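Local coordinates for cellobiose 2-epimerase (Spirochaeta thermophila DSM 6192, PDB 5ZIG), which probably catalyses the reversible epimerization of cellobiose to 4-O-beta-D-glucopyranosyl-D-mannose, as a member of the N-acylglucosamine 2-epimerase family, at residues A257-T262 / Q318-V323; W280-M285 / S330-P335; R290-H295 / L338-T343. One frame throughout, in Å; residues are numbered along the deposited sequence.

Contact 1 of 3, residues A257-T262 / Q318-V323; sequences ATWLLT and QAEAFV
Trp259 meets Glu320 and Val323 by a first torsion that sets its CG between the backbone N and the carbonyl carbon (chi1 72°). The indole thus reaches across to helix 315-332. Glu320 is bent at chi2, which brings its carboxylate toward the indole. The ring N-H of Trp259 is the donor: NE1 lies 2.8 Å from Glu320 OE1. The N-H...O angle is 146°, so the bond is somewhat bent. The oxygen sits in the indole plane and is met nearly along its C-O axis. Ring and carboxylate planes are almost coplanar, 7° apart. Val323 takes a face of the same ring. Its CG1 makes a CH-pi contact, 3.5 Å from the centroid of the six-membered ring of Trp259. The ring atom nearest to Val323 CG1 is Trp259 CE2, at 3.4 Å. The indole is therefore held at its edge by a polar bond and over one face by a methyl. The other oxygen of Glu320, OE2, has a salt bridge to Arg388 and a hydrogen bond with His385, which together limit the carboxylate's rotation. All three touching residues are buried in this all-helical core of the (alpha/alpha)6-barrel fold of the family. Helix 384-402 packs on Trp259 through Arg388, Glu392 and Arg396, while helices 275-294 and 336-352 pack against residues of 257-262 and 318-323, respectively.

Contact 2 of 3, residues W280-M285 / S330-P335; sequences WIRPVM and SLFEEP
Arg282 lies over one face of the Phe332 ring and reaches on to Glu334. Its aliphatic part covers the ring: CG makes a CH-pi contact 3.7 Å from the centroid of the Phe332 ring. Farther out, Arg282 NH2 comes to 3.4 Å from Phe332 CD1. The guanidinium is not stacked flat, since its plane is turned 49° from the ring. With CG anti to the backbone N (chi1 -153°), Arg282 runs counter to Phe332 and bends at chi3 toward Glu334. At the guanidinium edge Arg282 NH1 forms a salt bridge with Glu334 OE2, 3.4 Å away, whose hydrogen bond is weak. The carboxylate stands nearly upright to the guanidinium, at 83°. A water adds a second link: it donates to Glu334 OE1 at 2.9 Å and accepts a weak bond from Arg282 NH1. In the helical-hairpin architecture of this family, the contact joins helix 275-294 to the C-terminal end of helix 315-332. There Glu333 leaves the helix with positive phi, and the turned chain brings Glu334 round to the arginine. Behind the ring, Leu331 CB lies over the opposite face of Phe332. Deeper in, Leu331 CD1 meets Ile281 CG2 loosely, and Leu278 packs on both Leu331 and Phe332.

Contact 3 of 3, residues R290-H295 / L338-T343; sequences RALDTH and LDHACT
The side chains of Leu292 and His340 overlap while pointing in opposite senses, and Asp293 lies roughly perpendicular to the imidazole arm. The branch that touches is Leu292 CD2, which comes to 3.8 Å from His340 ND1. It approaches the imidazole obliquely. The leucine CG is anti to the backbone N (chi1 -167°), which carries CD2 out toward helix 336-352. CD2 also lies 4.4 Å from Thr343 CG2, one turn farther along that helix. Asp293 approaches the neighbouring ring carbon, CE1. Its OD1 is 3.7 Å from His340 CE1, with the carboxylate plane turned 67° from the imidazole. The two short helix segments run at 50° to each other, their axes 11.3 Å apart, so side chains rather than backbones bridge the gap. This is plain packing between the last turns of helix 275-294 and the first part of helix 336-352. Phe325 of helix 315-332 meets the His340 ring, and Leu299 packs on Leu292. The carboxylate has a firmer partner in Arg336, which forms a salt bridge with Asp293 OD2. Asp293 OD1 is 4.3 Å from His340 ND1, so its negative charge may slightly favour a protonated imidazole, an effect that Arg336 would tend to weaken.

From the N terminus, the chain first enters contact 1 through helix 251-269. It then runs along helix 275-294, which supplies the first segments of contacts 2 and 3. Helix 315-332 returns to close contact 1 at 318-323 and, near its end, contact 2 at 330-335. Helix 336-352 closes contact 3 last. The loops alternate rather than nest, so every pair of contacts crosses. Contacts 1 and 2 touch directly, for example where Leu261 packs on Trp280 and Ile281. Contacts 1 and 3 meet where Phe322 packs on Ala341. Together they tie four helices consecutive in the chain into one block.

Contact 1 of 3, residues A257-T262 / Q318-V323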
loop_
_atom_site.group_PDB
_atom_site.type_symbol
_atom_site.label_atom_id
_atom_site.label_comp_id
_atom_site.label_asym_id
_atom_site.label_seq_id
_atom_site.Cartn_x
_atom_site.Cartn_y
_atom_site.Cartn_z
ATOM N N ALA A 257 -0.062 9.051 0.119
ATOM C CA ALA A 257 1.305 9.552 -0.025
ATOM C C ALA A 257 1.715 10.405 1.169
ATOM O O ALA A 257 2.869 10.347 1.598
ATOM C CB ALA A 257 1.463 10.329 -1.321
ATOM N N THR A 258 0.775 11.170 1.746
ATOM C CA THR A 258 1.153 12.059 2.841
ATOM C C THR A 258 1.792 11.284 3.984
ATOM O O THR A 258 2.825 11.702 4.517
ATOM C CB THR A 258 -0.050 12.852 3.349
ATOM O OG1 THR A 258 -0.997 11.948 3.911
ATOM C CG2 THR A 258 -0.690 13.645 2.214
ATOM N N TRP A 259 1.234 10.126 4.346
ATOM C CA TRP A 259 1.847 9.453 5.472
ATOM C C TRP A 259 3.035 8.594 5.071
ATOM O O TRP A 259 4.002 8.523 5.836
ATOM C CB TRP A 259 0.821 8.667 6.281
ATOM C CG TRP A 259 0.234 7.420 5.721
ATOM C CD1 TRP A 259 -0.875 7.317 4.923
ATOM C CD2 TRP A 259 0.641 6.081 6.016
ATOM N NE1 TRP A 259 -1.156 6.000 4.679
ATOM C CE2 TRP A 259 -0.244 5.220 5.347
ATOM C CE3 TRP A 259 1.664 5.529 6.802
ATOM C CZ2 TRP A 259 -0.119 3.832 5.403
ATOM C CZ3 TRP A 259 1.777 4.162 6.872
ATOM C CH2 TRP A 259 0.894 3.322 6.168
ATOM N N LEU A 260 3.005 7.943 3.892
ATOM C CA LEU A 260 4.209 7.264 3.396
ATOM C C LEU A 260 5.358 8.249 3.211
ATOM O O LEU A 260 6.509 7.939 3.536
ATOM C CB LEU A 260 3.929 6.520 2.088
ATOM C CG LEU A 260 3.213 5.184 2.300
ATOM C CD1 LEU A 260 2.826 4.561 0.982
ATOM C CD2 LEU A 260 4.094 4.256 3.125
ATOM N N LEU A 261 5.063 9.444 2.696
ATOM C CA LEU A 261 6.102 10.454 2.555
ATOM C C LEU A 261 6.640 10.848 3.925
ATOM O O LEU A 261 7.859 10.961 4.116
ATOM C CB LEU A 261 5.565 11.678 1.822
ATOM C CG LEU A 261 5.654 11.782 0.297
ATOM C CD1 LEU A 261 5.111 10.573 -0.401
ATOM C CD2 LEU A 261 4.904 13.020 -0.141
ATOM N N THR A 262 5.736 11.054 4.891
ATOM C CA THR A 262 6.129 11.347 6.265
ATOM C C THR A 262 7.065 10.280 6.822
ATOM O O THR A 262 8.114 10.607 7.382
ATOM C CB THR A 262 4.881 11.499 7.169
ATOM O OG1 THR A 262 4.147 12.695 6.827
ATOM C CG2 THR A 262 5.293 11.530 8.623
ATOM N N GLN A 318 -10.475 4.316 1.827
ATOM C CA GLN A 318 -10.996 4.647 3.128
ATOM C C GLN A 318 -9.958 4.292 4.157
ATOM O O GLN A 318 -9.694 5.058 5.043
ATOM C CB GLN A 318 -12.342 3.962 3.409
ATOM C CG GLN A 318 -13.358 4.087 2.325
ATOM C CD GLN A 318 -13.492 5.456 1.703
ATOM O OE1 GLN A 318 -13.642 6.428 2.353
ATOM N NE2 GLN A 318 -13.498 5.489 0.395
ATOM N N ALA A 319 -9.382 3.119 3.987
ATOM C CA ALA A 319 -8.369 2.650 4.852
ATOM C C ALA A 319 -7.217 3.629 4.890
ATOM O O ALA A 319 -6.782 4.001 5.928
ATOM C CB ALA A 319 -7.890 1.307 4.426
ATOM N N GLU A 320 -6.752 4.044 3.734
ATOM C CA GLU A 320 -5.615 4.960 3.709
ATOM C C GLU A 320 -5.992 6.334 4.231
ATOM O O GLU A 320 -5.151 7.026 4.812
ATOM C CB GLU A 320 -5.052 5.083 2.293
ATOM C CG GLU A 320 -4.433 3.807 1.776
ATOM C CD GLU A 320 -3.391 3.294 2.705
ATOM O OE1 GLU A 320 -2.761 4.136 3.387
ATOM O OE2 GLU A 320 -3.206 2.062 2.767
ATOM N N ALA A 321 -7.231 6.756 3.993
ATOM C CA ALA A 321 -7.688 8.016 4.555
ATOM C C ALA A 321 -7.673 7.962 6.078
ATOM O O ALA A 321 -7.336 8.954 6.728
ATOM C CB ALA A 321 -9.077 8.352 4.021
ATOM N N PHE A 322 -7.953 6.793 6.657
ATOM C CA PHE A 322 -7.855 6.633 8.109
ATOM C C PHE A 322 -6.418 6.854 8.603
ATOM O O PHE A 322 -6.174 7.686 9.489
ATOM C CB PHE A 322 -8.370 5.240 8.496
ATOM C CG PHE A 322 -8.268 4.934 9.941
ATOM C CD1 PHE A 322 -8.994 5.684 10.881
ATOM C CD2 PHE A 322 -7.463 3.898 10.385
ATOM C CE1 PHE A 322 -8.907 5.397 12.233
ATOM C CE2 PHE A 322 -7.358 3.608 11.736
ATOM C CZ PHE A 322 -8.089 4.356 12.665
ATOM N N VAL A 323 -5.444 6.127 8.035
ATOM C CA VAL A 323 -4.059 6.289 8.487
ATOM C C VAL A 323 -3.579 7.698 8.206
ATOM O O VAL A 323 -2.875 8.306 9.023
ATOM C CB VAL A 323 -3.148 5.236 7.840
ATOM C CG1 VAL A 323 -1.761 5.324 8.433
ATOM C CG2 VAL A 323 -3.724 3.855 8.078
#

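Contact 2 of 3, residues W280-M285 / S330-P335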
loop_
_atom_site.group_PDB
_atom_site.type_symbol
_atom_site.label_atom_id
_atom_site.label_comp_id
_atom_site.label_asym_id
_atom_site.label_seq_id
_atom_site.Cartn_x
_atom_site.Cartn_y
_atom_site.Cartn_z
ATOM N N TRP A 280 5.002 21.708 2.719
ATOM C CA TRP A 280 4.680 21.004 1.483
ATOM C C TRP A 280 3.430 20.145 1.642
ATOM O O TRP A 280 2.491 20.228 0.842
ATOM C CB TRP A 280 5.869 20.142 1.080
ATOM C CG TRP A 280 5.630 19.201 -0.056
ATOM C CD1 TRP A 280 4.751 19.361 -1.074
ATOM C CD2 TRP A 280 6.297 17.948 -0.287
ATOM N NE1 TRP A 280 4.822 18.286 -1.933
ATOM C CE2 TRP A 280 5.772 17.410 -1.477
ATOM C CE3 TRP A 280 7.308 17.246 0.380
ATOM C CZ2 TRP A 280 6.216 16.186 -2.015
ATOM C CZ3 TRP A 280 7.745 16.026 -0.150
ATOM C CH2 TRP A 280 7.200 15.516 -1.335
ATOM N N ILE A 281 3.406 19.314 2.680
ATOM C CA ILE A 281 2.401 18.265 2.773
ATOM C C ILE A 281 1.070 18.808 3.287
ATOM O O ILE A 281 0.008 18.269 2.956
ATOM C CB ILE A 281 2.973 17.132 3.651
ATOM C CG1 ILE A 281 3.798 16.182 2.787
ATOM C CG2 ILE A 281 1.888 16.371 4.404
ATOM C CD1 ILE A 281 2.988 15.463 1.732
ATOM N N ARG A 282 1.097 19.892 4.071
ATOM C CA ARG A 282 -0.126 20.387 4.707
ATOM C C ARG A 282 -1.244 20.675 3.711
ATOM O O ARG A 282 -2.376 20.212 3.936
ATOM C CB ARG A 282 0.202 21.627 5.551
ATOM C CG ARG A 282 -0.757 21.839 6.736
ATOM C CD ARG A 282 -0.759 23.277 7.225
ATOM N NE ARG A 282 -0.122 23.411 8.535
ATOM C CZ ARG A 282 -0.780 23.469 9.692
ATOM N NH1 ARG A 282 -2.108 23.414 9.714
ATOM N NH2 ARG A 282 -0.107 23.589 10.831
ATOM N N PRO A 283 -1.023 21.404 2.613
ATOM C CA PRO A 283 -2.139 21.660 1.693
ATOM C C PRO A 283 -2.681 20.409 1.022
ATOM O O PRO A 283 -3.862 20.390 0.672
ATOM C CB PRO A 283 -1.534 22.635 0.676
ATOM C CG PRO A 283 -0.098 22.394 0.748
ATOM C CD PRO A 283 0.196 22.103 2.170
ATOM N N VAL A 284 -1.860 19.375 0.821
ATOM C CA VAL A 284 -2.383 18.102 0.325
ATOM C C VAL A 284 -3.359 17.520 1.339
ATOM O O VAL A 284 -4.442 17.040 0.984
ATOM C CB VAL A 284 -1.221 17.136 0.016
ATOM C CG1 VAL A 284 -1.729 15.748 -0.401
ATOM C CG2 VAL A 284 -0.339 17.704 -1.077
ATOM N N MET A 285 -3.002 17.587 2.619
ATOM C CA MET A 285 -3.871 17.094 3.682
ATOM C C MET A 285 -5.145 17.923 3.802
ATOM O O MET A 285 -6.237 17.366 3.971
ATOM C CB MET A 285 -3.118 17.103 5.012
ATOM C CG MET A 285 -2.364 15.836 5.322
ATOM S SD MET A 285 -3.411 14.377 5.184
ATOM C CE MET A 285 -4.880 14.859 6.091
ATOM N N SER A 330 -0.805 13.937 14.211
ATOM C CA SER A 330 0.515 13.886 14.829
ATOM C C SER A 330 1.463 14.913 14.231
ATOM O O SER A 330 2.391 15.358 14.907
ATOM C CB SER A 330 1.108 12.488 14.690
ATOM O OG SER A 330 0.301 11.542 15.370
ATOM N N LEU A 331 1.242 15.308 12.978
ATOM C CA LEU A 331 2.131 16.273 12.344
ATOM C C LEU A 331 1.781 17.700 12.741
ATOM O O LEU A 331 2.672 18.492 13.059
ATOM C CB LEU A 331 2.071 16.139 10.821
ATOM C CG LEU A 331 2.855 15.039 10.126
ATOM C CD1 LEU A 331 2.754 15.241 8.622
ATOM C CD2 LEU A 331 4.313 15.023 10.578
ATOM N N PHE A 332 0.496 18.050 12.710
ATOM C CA PHE A 332 0.075 19.432 12.861
ATOM C C PHE A 332 -0.725 19.677 14.134
ATOM O O PHE A 332 -1.103 20.824 14.401
ATOM C CB PHE A 332 -0.724 19.863 11.620
ATOM C CG PHE A 332 0.019 19.651 10.318
ATOM C CD1 PHE A 332 1.077 20.483 9.961
ATOM C CD2 PHE A 332 -0.317 18.602 9.465
ATOM C CE1 PHE A 332 1.771 20.288 8.766
ATOM C CE2 PHE A 332 0.376 18.396 8.282
ATOM C CZ PHE A 332 1.425 19.240 7.932
ATOM N N GLU A 333 -0.997 18.632 14.911
ATOM C CA GLU A 333 -1.634 18.746 16.221
ATOM C C GLU A 333 -2.961 19.500 16.143
ATOM O O GLU A 333 -3.311 20.290 17.026
ATOM C CB GLU A 333 -0.679 19.397 17.225
ATOM C CG GLU A 333 0.719 18.796 17.213
ATOM C CD GLU A 333 1.616 19.414 18.270
ATOM O OE1 GLU A 333 1.762 18.810 19.357
ATOM O OE2 GLU A 333 2.161 20.509 18.016
ATOM N N GLU A 334 -3.707 19.255 15.071
ATOM C CA GLU A 334 -5.027 19.847 14.915
ATOM C C GLU A 334 -6.076 18.762 15.106
ATOM O O GLU A 334 -6.263 17.923 14.209
ATOM C CB GLU A 334 -5.172 20.519 13.548
ATOM C CG GLU A 334 -4.376 21.818 13.436
ATOM C CD GLU A 334 -4.604 22.538 12.116
ATOM O OE1 GLU A 334 -4.894 21.849 11.110
ATOM O OE2 GLU A 334 -4.476 23.785 12.083
ATOM N N PRO A 335 -6.772 18.736 16.250
ATOM C CA PRO A 335 -7.643 17.596 16.564
ATOM C C PRO A 335 -8.709 17.314 15.518
ATOM O O PRO A 335 -9.244 16.203 15.499
ATOM C CB PRO A 335 -8.277 18.006 17.904
ATOM C CG PRO A 335 -7.306 18.950 18.491
ATOM C CD PRO A 335 -6.807 19.744 17.321
HETATM O O HOH W 1 -3.881 21.647 8.388
#

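Contact 3 of 3, residues R290-H295 / L338-T343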
loop_
_atom_site.group_PDB
_atom_site.type_symbol
_atom_site.label_atom_id
_atom_site.label_comp_id
_atom_site.label_asym_id
_atom_site.label_seq_id
_atom_site.Cartn_x
_atom_site.Cartn_y
_atom_site.Cartn_z
ATOM N N ARG A 290 -11.071 18.614 3.155
ATOM C CA ARG A 290 -12.192 19.312 2.538
ATOM C C ARG A 290 -12.945 18.413 1.565
ATOM O O ARG A 290 -14.171 18.514 1.460
ATOM C CB ARG A 290 -11.705 20.584 1.833
ATOM C CG ARG A 290 -11.418 21.761 2.778
ATOM C CD ARG A 290 -11.075 23.041 2.006
ATOM N NE ARG A 290 -9.960 22.857 1.071
ATOM C CZ ARG A 290 -8.722 23.307 1.268
ATOM N NH1 ARG A 290 -8.416 23.981 2.369
ATOM N NH2 ARG A 290 -7.784 23.079 0.362
ATOM N N ALA A 291 -12.240 17.520 0.862
ATOM C CA ALA A 291 -12.924 16.565 -0.005
ATOM C C ALA A 291 -13.785 15.593 0.797
ATOM O O ALA A 291 -14.840 15.173 0.319
ATOM C CB ALA A 291 -11.901 15.793 -0.859
ATOM N N LEU A 292 -13.352 15.216 2.007
ATOM C CA LEU A 292 -14.181 14.355 2.845
ATOM C C LEU A 292 -15.443 15.084 3.285
ATOM O O LEU A 292 -16.522 14.481 3.398
ATOM C CB LEU A 292 -13.385 13.889 4.067
ATOM C CG LEU A 292 -14.004 12.750 4.876
ATOM C CD1 LEU A 292 -13.578 11.424 4.300
ATOM C CD2 LEU A 292 -13.601 12.844 6.345
ATOM N N ASP A 293 -15.323 16.388 3.520
ATOM C CA ASP A 293 -16.464 17.195 3.920
ATOM C C ASP A 293 -17.431 17.388 2.758
ATOM O O ASP A 293 -18.627 17.109 2.887
ATOM C CB ASP A 293 -15.974 18.535 4.468
ATOM C CG ASP A 293 -15.574 18.447 5.934
ATOM O OD1 ASP A 293 -15.892 17.424 6.579
ATOM O OD2 ASP A 293 -14.927 19.386 6.439
ATOM N N THR A 294 -16.922 17.839 1.604
ATOM C CA THR A 294 -17.765 17.955 0.414
ATOM C C THR A 294 -18.523 16.661 0.138
ATOM O O THR A 294 -19.714 16.688 -0.202
ATOM C CB THR A 294 -16.921 18.315 -0.815
ATOM O OG1 THR A 294 -16.363 19.624 -0.664
ATOM C CG2 THR A 294 -17.776 18.275 -2.089
ATOM N N HIS A 295 -17.850 15.519 0.272
ATOM C CA HIS A 295 -18.414 14.236 -0.117
ATOM C C HIS A 295 -19.027 13.478 1.054
ATOM O O HIS A 295 -19.253 12.264 0.943
ATOM C CB HIS A 295 -17.348 13.381 -0.817
ATOM C CG HIS A 295 -17.090 13.799 -2.231
ATOM N ND1 HIS A 295 -16.070 14.660 -2.578
ATOM C CD2 HIS A 295 -17.735 13.498 -3.380
ATOM C CE1 HIS A 295 -16.093 14.863 -3.884
ATOM N NE2 HIS A 295 -17.094 14.167 -4.395
ATOM N N LEU A 338 -8.348 14.127 13.745
ATOM C CA LEU A 338 -8.850 12.949 14.444
ATOM C C LEU A 338 -10.355 12.776 14.235
ATOM O O LEU A 338 -10.838 11.643 14.113
ATOM C CB LEU A 338 -8.521 13.042 15.935
ATOM C CG LEU A 338 -7.042 12.989 16.331
ATOM C CD1 LEU A 338 -6.853 13.057 17.842
ATOM C CD2 LEU A 338 -6.373 11.735 15.742
ATOM N N ASP A 339 -11.112 13.883 14.220
ATOM C CA ASP A 339 -12.533 13.813 13.889
ATOM C C ASP A 339 -12.729 13.106 12.553
ATOM O O ASP A 339 -13.599 12.233 12.406
ATOM C CB ASP A 339 -13.145 15.221 13.822
ATOM C CG ASP A 339 -13.167 15.944 15.175
ATOM O OD1 ASP A 339 -13.245 15.273 16.219
ATOM O OD2 ASP A 339 -13.102 17.192 15.193
ATOM N N HIS A 340 -11.906 13.477 11.579
ATOM C CA HIS A 340 -11.988 12.908 10.245
ATOM C C HIS A 340 -11.686 11.410 10.271
ATOM O O HIS A 340 -12.487 10.599 9.797
ATOM C CB HIS A 340 -11.038 13.690 9.326
ATOM C CG HIS A 340 -11.488 15.104 9.064
ATOM N ND1 HIS A 340 -12.819 15.455 8.925
ATOM C CD2 HIS A 340 -10.785 16.253 8.914
ATOM C CE1 HIS A 340 -12.911 16.753 8.687
ATOM N NE2 HIS A 340 -11.690 17.259 8.672
ATOM N N ALA A 341 -10.548 11.024 10.858
ATOM C CA ALA A 341 -10.218 9.609 11.025
ATOM C C ALA A 341 -11.375 8.834 11.651
ATOM O O ALA A 341 -11.819 7.815 11.114
ATOM C CB ALA A 341 -8.967 9.451 11.883
ATOM N N CYS A 342 -11.848 9.288 12.815
ATOM C CA CYS A 342 -12.999 8.649 13.446
ATOM C C CYS A 342 -14.166 8.533 12.472
ATOM O O CYS A 342 -14.801 7.479 12.386
ATOM C CB CYS A 342 -13.421 9.418 14.709
ATOM S SG CYS A 342 -12.151 9.578 16.044
ATOM N N THR A 343 -14.449 9.601 11.721
ATOM C CA THR A 343 -15.535 9.568 10.740
ATOM C C THR A 343 -15.300 8.499 9.685
ATOM O O THR A 343 -16.216 7.744 9.333
ATOM C CB THR A 343 -15.683 10.944 10.077
ATOM O OG1 THR A 343 -16.232 11.868 11.018
ATOM C CG2 THR A 343 -16.598 10.879 8.852
#